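Penicillin-binding protein 1A (Mycobacterium tuberculosis, PDB 5CXW) builds and cross-links cell-wall peptidoglycan, and is seen here as its penicillin-sensitive transpeptidase domain with penicillin V bound. Local coordinates at residues Gln296-Met308 / Val319-Val331. Residues are numbered along the deposited sequence; the frame is centred on the assembly and turned at random.
Sequences QFGDTTANKDAWM and VWVGTVKGDEPLV. With 35P ((2R,4S)-5,5-dimethyl-2-{(1R)-2-oxo-1-[(phenoxyacetyl)amino]ethyl}-1,3-thiazolidine-4-carboxylic acid), chain C; PEG (di(hydroxyethyl)ether), chain D.
Trp320 meets Trp307 and Asp305 across an antiparallel hairpin, its CB, CD1 and NE1 each touching a different part of the opposite strand. CB sits over the six-membered ring of Trp307, 3.9 Å from the ring centroid and practically on its normal, a CH-pi contact. With CG anti to the backbone N (chi1 166°), the indole then brings CD1 to the same Trp307 face, 3.5 Å from Trp307 NE1. With the planes at 63° and the edge of Trp320 directed at the face of Trp307, the indoles form an offset edge-to-face pair. Next along the rim, Trp320 NE1 donates to Asp305 OD2 at 2.9 Å. The bond is nearly straight (173°) and lies in the indole plane, using the anti lone pair of OD2. Farther out, Trp320 CE2 is 3.9 Å from Asp305 OD2, Gly322 N lies above one face toward the rim, and the Phe88 ring meets the indole nearly parallel. Asp305 OD1 takes Lys304 NZ on its syn side, a salt bridge, and is also hydrogen-bonded to Thr295 OG1; bonds at both oxygens probably limit rotation of the carboxylate and help to hold OD2 in place for Trp320. Trp307 NE1 donates to the backbone O of Gln94.

Backbone pairing supports the register: Ala306 with Val321 and Met308 with Val319 are hydrogen-bonded pairs, with non-hydrogen-bonded Trp307 and Trp320 between them. After Thr323 segment 319-331 loops out and returns, so that Leu330 N donates to Asn303 O at 2.8 Å. Beside this bond Pro329 CD lies over the Phe297 ring, 3.9 Å from its centroid. Gln296 and Asn303 OD1 border the phenoxy ring of penicillin V.

Both strands belong to the central five-stranded antiparallel sheet of the transpeptidase domain, where 303-312 lies between 289-296 and 315-323. Strand 60-67 flanks 315-323, and helix 343-356 covers the face bearing Ala306, Met308 and Val319.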
loop_
_atom_site.group_PDB
_atom_site.type_symbol
_atom_site.label_atom_id
_atom_site.label_comp_id
_atom_site.label_asym_id
_atom_site.label_seq_id
_atom_site.Cartn_x
_atom_site.Cartn_y
_atom_site.Cartn_z
ATOM N N GLN A 296 -4.126 -13.288 9.163
ATOM C CA GLN A 296 -4.670 -14.197 10.148
ATOM C C GLN A 296 -4.459 -13.697 11.563
ATOM O O GLN A 296 -3.380 -13.214 11.926
ATOM C CB GLN A 296 -3.949 -15.563 10.013
ATOM C CG GLN A 296 -4.303 -16.599 11.050
ATOM C CD GLN A 296 -3.630 -17.925 10.720
ATOM O OE1 GLN A 296 -2.525 -17.958 10.121
ATOM N NE2 GLN A 296 -4.249 -19.036 11.164
ATOM N N PHE A 297 -5.482 -13.903 12.395
ATOM C CA PHE A 297 -5.382 -13.668 13.789
ATOM C C PHE A 297 -4.807 -14.924 14.468
ATOM O O PHE A 297 -5.425 -16.001 14.450
ATOM C CB PHE A 297 -6.743 -13.309 14.421
ATOM C CG PHE A 297 -6.579 -12.977 15.865
ATOM C CD1 PHE A 297 -6.089 -11.735 16.221
ATOM C CD2 PHE A 297 -6.767 -13.925 16.831
ATOM C CE1 PHE A 297 -5.822 -11.419 17.525
ATOM C CE2 PHE A 297 -6.507 -13.621 18.152
ATOM C CZ PHE A 297 -6.006 -12.376 18.496
ATOM N N GLY A 298 -3.612 -14.785 15.026
ATOM C CA GLY A 298 -2.949 -15.948 15.679
ATOM C C GLY A 298 -2.899 -17.209 14.803
ATOM O O GLY A 298 -2.462 -17.194 13.637
ATOM N N ASP A 299 -3.339 -18.312 15.390
ATOM C CA ASP A 299 -3.471 -19.557 14.687
ATOM C C ASP A 299 -4.932 -19.882 14.585
ATOM O O ASP A 299 -5.283 -21.048 14.457
ATOM C CB ASP A 299 -2.687 -20.665 15.436
ATOM C CG ASP A 299 -3.268 -20.985 16.840
ATOM O OD1 ASP A 299 -4.217 -20.286 17.357
ATOM O OD2 ASP A 299 -2.779 -21.984 17.447
ATOM N N THR A 300 -5.796 -18.850 14.624
ATOM C CA THR A 300 -7.245 -19.041 14.592
ATOM C C THR A 300 -7.725 -19.029 13.157
ATOM O O THR A 300 -6.948 -18.864 12.223
ATOM C CB THR A 300 -7.956 -17.942 15.371
ATOM O OG1 THR A 300 -7.968 -16.713 14.624
ATOM C CG2 THR A 300 -7.298 -17.716 16.764
ATOM N N THR A 301 -9.037 -19.192 12.969
ATOM C CA THR A 301 -9.638 -19.098 11.620
ATOM C C THR A 301 -10.062 -17.657 11.249
ATOM O O THR A 301 -10.599 -17.419 10.177
ATOM C CB THR A 301 -10.906 -19.954 11.591
ATOM O OG1 THR A 301 -11.819 -19.441 12.556
ATOM C CG2 THR A 301 -10.572 -21.375 11.983
ATOM N N ALA A 302 -9.811 -16.712 12.152
ATOM C CA ALA A 302 -10.283 -15.343 12.036
ATOM C C ALA A 302 -9.174 -14.368 11.563
ATOM O O ALA A 302 -7.998 -14.755 11.453
ATOM C CB ALA A 302 -10.855 -14.932 13.385
ATOM N N ASN A 303 -9.572 -13.133 11.279
ATOM C CA ASN A 303 -8.742 -12.131 10.594
ATOM C C ASN A 303 -8.223 -11.114 11.599
ATOM O O ASN A 303 -8.860 -10.923 12.620
ATOM C CB ASN A 303 -9.552 -11.405 9.515
ATOM C CG ASN A 303 -10.040 -12.371 8.439
ATOM O OD1 ASN A 303 -9.466 -13.459 8.259
ATOM N ND2 ASN A 303 -11.080 -11.972 7.721
ATOM N N LYS A 304 -7.139 -10.434 11.274
ATOM C CA LYS A 304 -6.538 -9.470 12.144
ATOM C C LYS A 304 -6.418 -8.101 11.530
ATOM O O LYS A 304 -6.816 -7.121 12.148
ATOM C CB LYS A 304 -5.169 -9.939 12.634
ATOM C CG LYS A 304 -4.504 -8.964 13.611
ATOM C CD LYS A 304 -3.322 -9.585 14.338
ATOM C CE LYS A 304 -2.130 -9.842 13.402
ATOM N NZ LYS A 304 -1.347 -8.601 12.996
ATOM N N ASP A 305 -5.901 -8.035 10.314
ATOM C CA ASP A 305 -5.711 -6.791 9.579
ATOM C C ASP A 305 -6.316 -6.971 8.200
ATOM O O ASP A 305 -6.247 -8.047 7.606
ATOM C CB ASP A 305 -4.248 -6.419 9.331
ATOM C CG ASP A 305 -3.378 -6.508 10.555
ATOM O OD1 ASP A 305 -2.885 -7.598 10.853
ATOM O OD2 ASP A 305 -3.196 -5.445 11.218
ATOM N N ALA A 306 -6.908 -5.920 7.685
ATOM C CA ALA A 306 -7.542 -5.950 6.385
ATOM C C ALA A 306 -7.093 -4.766 5.589
ATOM O O ALA A 306 -7.090 -3.657 6.098
ATOM C CB ALA A 306 -9.033 -5.991 6.555
ATOM N N TRP A 307 -6.691 -4.978 4.342
ATOM C CA TRP A 307 -6.118 -3.963 3.510
ATOM C C TRP A 307 -6.734 -3.852 2.105
ATOM O O TRP A 307 -7.073 -4.877 1.478
ATOM C CB TRP A 307 -4.649 -4.286 3.235
ATOM C CG TRP A 307 -3.701 -4.186 4.379
ATOM C CD1 TRP A 307 -3.522 -5.097 5.402
ATOM C CD2 TRP A 307 -2.831 -3.085 4.644
ATOM N NE1 TRP A 307 -2.536 -4.615 6.276
ATOM C CE2 TRP A 307 -2.070 -3.416 5.804
ATOM C CE3 TRP A 307 -2.561 -1.873 3.976
ATOM C CZ2 TRP A 307 -1.102 -2.587 6.307
ATOM C CZ3 TRP A 307 -1.560 -1.024 4.481
ATOM C CH2 TRP A 307 -0.850 -1.386 5.655
ATOM N N MET A 308 -6.759 -2.644 1.561
ATOM C CA MET A 308 -6.915 -2.441 0.135
ATOM C C MET A 308 -5.957 -1.347 -0.262
ATOM O O MET A 308 -6.007 -0.222 0.312
ATOM C CB MET A 308 -8.342 -2.044 -0.253
ATOM C CG MET A 308 -8.566 -1.746 -1.743
ATOM S SD MET A 308 -8.004 -3.111 -2.796
ATOM C CE MET A 308 -9.448 -3.421 -3.840
ATOM N N VAL A 319 -5.257 1.644 2.289
ATOM C CA VAL A 319 -6.183 1.612 3.413
ATOM C C VAL A 319 -5.947 0.342 4.200
ATOM O O VAL A 319 -5.939 -0.761 3.659
ATOM C CB VAL A 319 -7.640 1.567 2.962
ATOM C CG1 VAL A 319 -8.586 1.536 4.157
ATOM C CG2 VAL A 319 -7.972 2.773 2.016
ATOM N N TRP A 320 -5.870 0.552 5.515
ATOM C CA TRP A 320 -5.813 -0.506 6.531
ATOM C C TRP A 320 -7.000 -0.332 7.474
ATOM O O TRP A 320 -7.377 0.778 7.806
ATOM C CB TRP A 320 -4.506 -0.408 7.299
ATOM C CG TRP A 320 -4.460 -1.220 8.588
ATOM C CD1 TRP A 320 -4.058 -2.534 8.713
ATOM C CD2 TRP A 320 -4.782 -0.780 9.912
ATOM N NE1 TRP A 320 -4.107 -2.917 10.034
ATOM C CE2 TRP A 320 -4.574 -1.869 10.785
ATOM C CE3 TRP A 320 -5.223 0.431 10.455
ATOM C CZ2 TRP A 320 -4.737 -1.758 12.176
ATOM C CZ3 TRP A 320 -5.415 0.527 11.808
ATOM C CH2 TRP A 320 -5.165 -0.576 12.671
ATOM N N VAL A 321 -7.597 -1.464 7.838
ATOM C CA VAL A 321 -8.536 -1.542 8.934
ATOM C C VAL A 321 -8.045 -2.605 9.905
ATOM O O VAL A 321 -7.609 -3.699 9.515
ATOM C CB VAL A 321 -9.962 -1.851 8.432
ATOM C CG1 VAL A 321 -10.924 -1.991 9.618
ATOM C CG2 VAL A 321 -10.456 -0.787 7.464
ATOM N N GLY A 322 -8.145 -2.324 11.204
ATOM C CA GLY A 322 -7.781 -3.298 12.250
ATOM C C GLY A 322 -8.366 -2.843 13.568
ATOM O O GLY A 322 -9.341 -2.063 13.579
ATOM N N THR A 323 -7.779 -3.291 14.659
ATOM C CA THR A 323 -8.230 -2.851 15.966
ATOM C C THR A 323 -7.144 -2.150 16.726
ATOM O O THR A 323 -5.946 -2.313 16.443
ATOM C CB THR A 323 -8.792 -3.997 16.839
ATOM O OG1 THR A 323 -7.746 -4.846 17.352
ATOM C CG2 THR A 323 -9.818 -4.825 16.055
ATOM N N VAL A 324 -7.552 -1.384 17.748
ATOM C CA VAL A 324 -6.591 -0.504 18.389
ATOM C C VAL A 324 -5.415 -1.238 19.075
ATOM O O VAL A 324 -4.301 -0.756 19.030
ATOM C CB VAL A 324 -7.276 0.443 19.388
ATOM C CG1 VAL A 324 -8.073 -0.332 20.419
ATOM C CG2 VAL A 324 -6.260 1.373 20.005
ATOM N N LYS A 325 -5.659 -2.378 19.700
ATOM C CA LYS A 325 -4.558 -3.179 20.299
ATOM C C LYS A 325 -4.069 -4.317 19.425
ATOM O O LYS A 325 -3.094 -4.946 19.763
ATOM C CB LYS A 325 -4.942 -3.740 21.671
ATOM C CG LYS A 325 -4.851 -2.725 22.789
ATOM C CD LYS A 325 -4.978 -3.400 24.142
ATOM C CE LYS A 325 -4.619 -2.451 25.264
ATOM N NZ LYS A 325 -5.065 -2.940 26.601
ATOM N N GLY A 326 -4.734 -4.588 18.309
ATOM C CA GLY A 326 -4.287 -5.566 17.378
ATOM C C GLY A 326 -4.245 -6.977 17.900
ATOM O O GLY A 326 -3.424 -7.754 17.428
ATOM N N ASP A 327 -5.129 -7.266 18.846
ATOM C CA ASP A 327 -5.166 -8.524 19.606
ATOM C C ASP A 327 -6.592 -9.122 19.668
ATOM O O ASP A 327 -6.943 -9.777 20.647
ATOM C CB ASP A 327 -4.751 -8.225 21.059
ATOM C CG ASP A 327 -5.742 -7.327 21.767
ATOM O OD1 ASP A 327 -6.663 -6.751 21.118
ATOM O OD2 ASP A 327 -5.624 -7.174 23.000
ATOM N N GLU A 328 -7.440 -8.834 18.687
ATOM C CA GLU A 328 -8.791 -9.405 18.688
ATOM C C GLU A 328 -9.186 -9.641 17.218
ATOM O O GLU A 328 -8.875 -8.806 16.362
ATOM C CB GLU A 328 -9.785 -8.511 19.451
ATOM C CG GLU A 328 -10.509 -7.391 18.699
ATOM C CD GLU A 328 -11.610 -6.657 19.510
ATOM O OE1 GLU A 328 -11.708 -6.859 20.742
ATOM O OE2 GLU A 328 -12.407 -5.854 18.925
ATOM N N PRO A 329 -9.829 -10.774 16.910
ATOM C CA PRO A 329 -10.347 -10.966 15.578
ATOM C C PRO A 329 -11.152 -9.782 15.084
ATOM O O PRO A 329 -11.936 -9.203 15.834
ATOM C CB PRO A 329 -11.281 -12.163 15.756
ATOM C CG PRO A 329 -10.553 -12.979 16.792
ATOM C CD PRO A 329 -10.096 -11.956 17.771
ATOM N N LEU A 330 -11.015 -9.487 13.801
ATOM C CA LEU A 330 -11.602 -8.340 13.208
ATOM C C LEU A 330 -12.940 -8.696 12.572
ATOM O O LEU A 330 -12.976 -9.467 11.615
ATOM C CB LEU A 330 -10.607 -7.761 12.197
ATOM C CG LEU A 330 -10.935 -6.465 11.509
ATOM C CD1 LEU A 330 -10.951 -5.268 12.459
ATOM C CD2 LEU A 330 -9.971 -6.223 10.350
ATOM N N VAL A 331 -14.035 -8.170 13.116
ATOM C CA VAL A 331 -15.387 -8.498 12.649
ATOM C C VAL A 331 -16.277 -7.279 12.618
ATOM O O VAL A 331 -16.018 -6.287 13.307
ATOM C CB VAL A 331 -16.089 -9.597 13.514
ATOM C CG1 VAL A 331 -15.337 -10.913 13.445
ATOM C CG2 VAL A 331 -16.252 -9.147 15.014
HETATM C C24 35P C . -5.654 -17.977 7.369
HETATM C C23 35P C . -6.320 -18.333 8.538
HETATM C C22 35P C . -7.160 -17.436 9.157
HETATM C C21 35P C . -7.371 -16.171 8.629
HETATM C C20 35P C . -6.728 -15.795 7.469
HETATM C C19 35P C . -5.866 -16.713 6.823
HETATM O O1 35P C . -5.205 -16.417 5.656
HETATM C C2 35P C . -5.584 -15.251 4.931
HETATM C C3 35P C . -4.948 -15.299 3.569
HETATM O O18 35P C . -4.665 -16.376 3.063
HETATM N N4 35P C . -4.767 -14.112 3.010
HETATM C C5 35P C . -4.223 -13.978 1.668
HETATM C C6 35P C . -3.614 -12.639 1.574
HETATM O O17 35P C . -3.877 -11.674 2.320
HETATM C C8 35P C . -5.301 -14.109 0.504
HETATM N N7 35P C . -5.593 -12.730 0.240
HETATM S S11 35P C . -6.815 -14.833 0.835
HETATM C C10 35P C . -7.808 -13.419 0.746
HETATM C C12 35P C . -8.810 -13.389 1.900
HETATM C C15 35P C . -8.605 -13.316 -0.527
HETATM C C9 35P C . -6.799 -12.275 0.892
HETATM C C13 35P C . -7.144 -10.909 0.388
HETATM O O14 35P C . -6.714 -10.609 -0.769
HETATM O O16 35P C . -7.780 -10.158 1.158
HETATM O O2 PEG D . 1.238 -9.177 14.396
HETATM C C3 PEG D . 2.193 -8.366 15.066
HETATM C C4 PEG D . 2.724 -7.367 14.076
HETATM O O4 PEG D . 3.994 -7.822 13.654
HETATM O O HOH W 1 -12.217 -12.180 11.670
HETATM O O HOH W 2 -5.989 -5.495 14.127
HETATM O O HOH W 3 -1.425 -6.737 15.228
#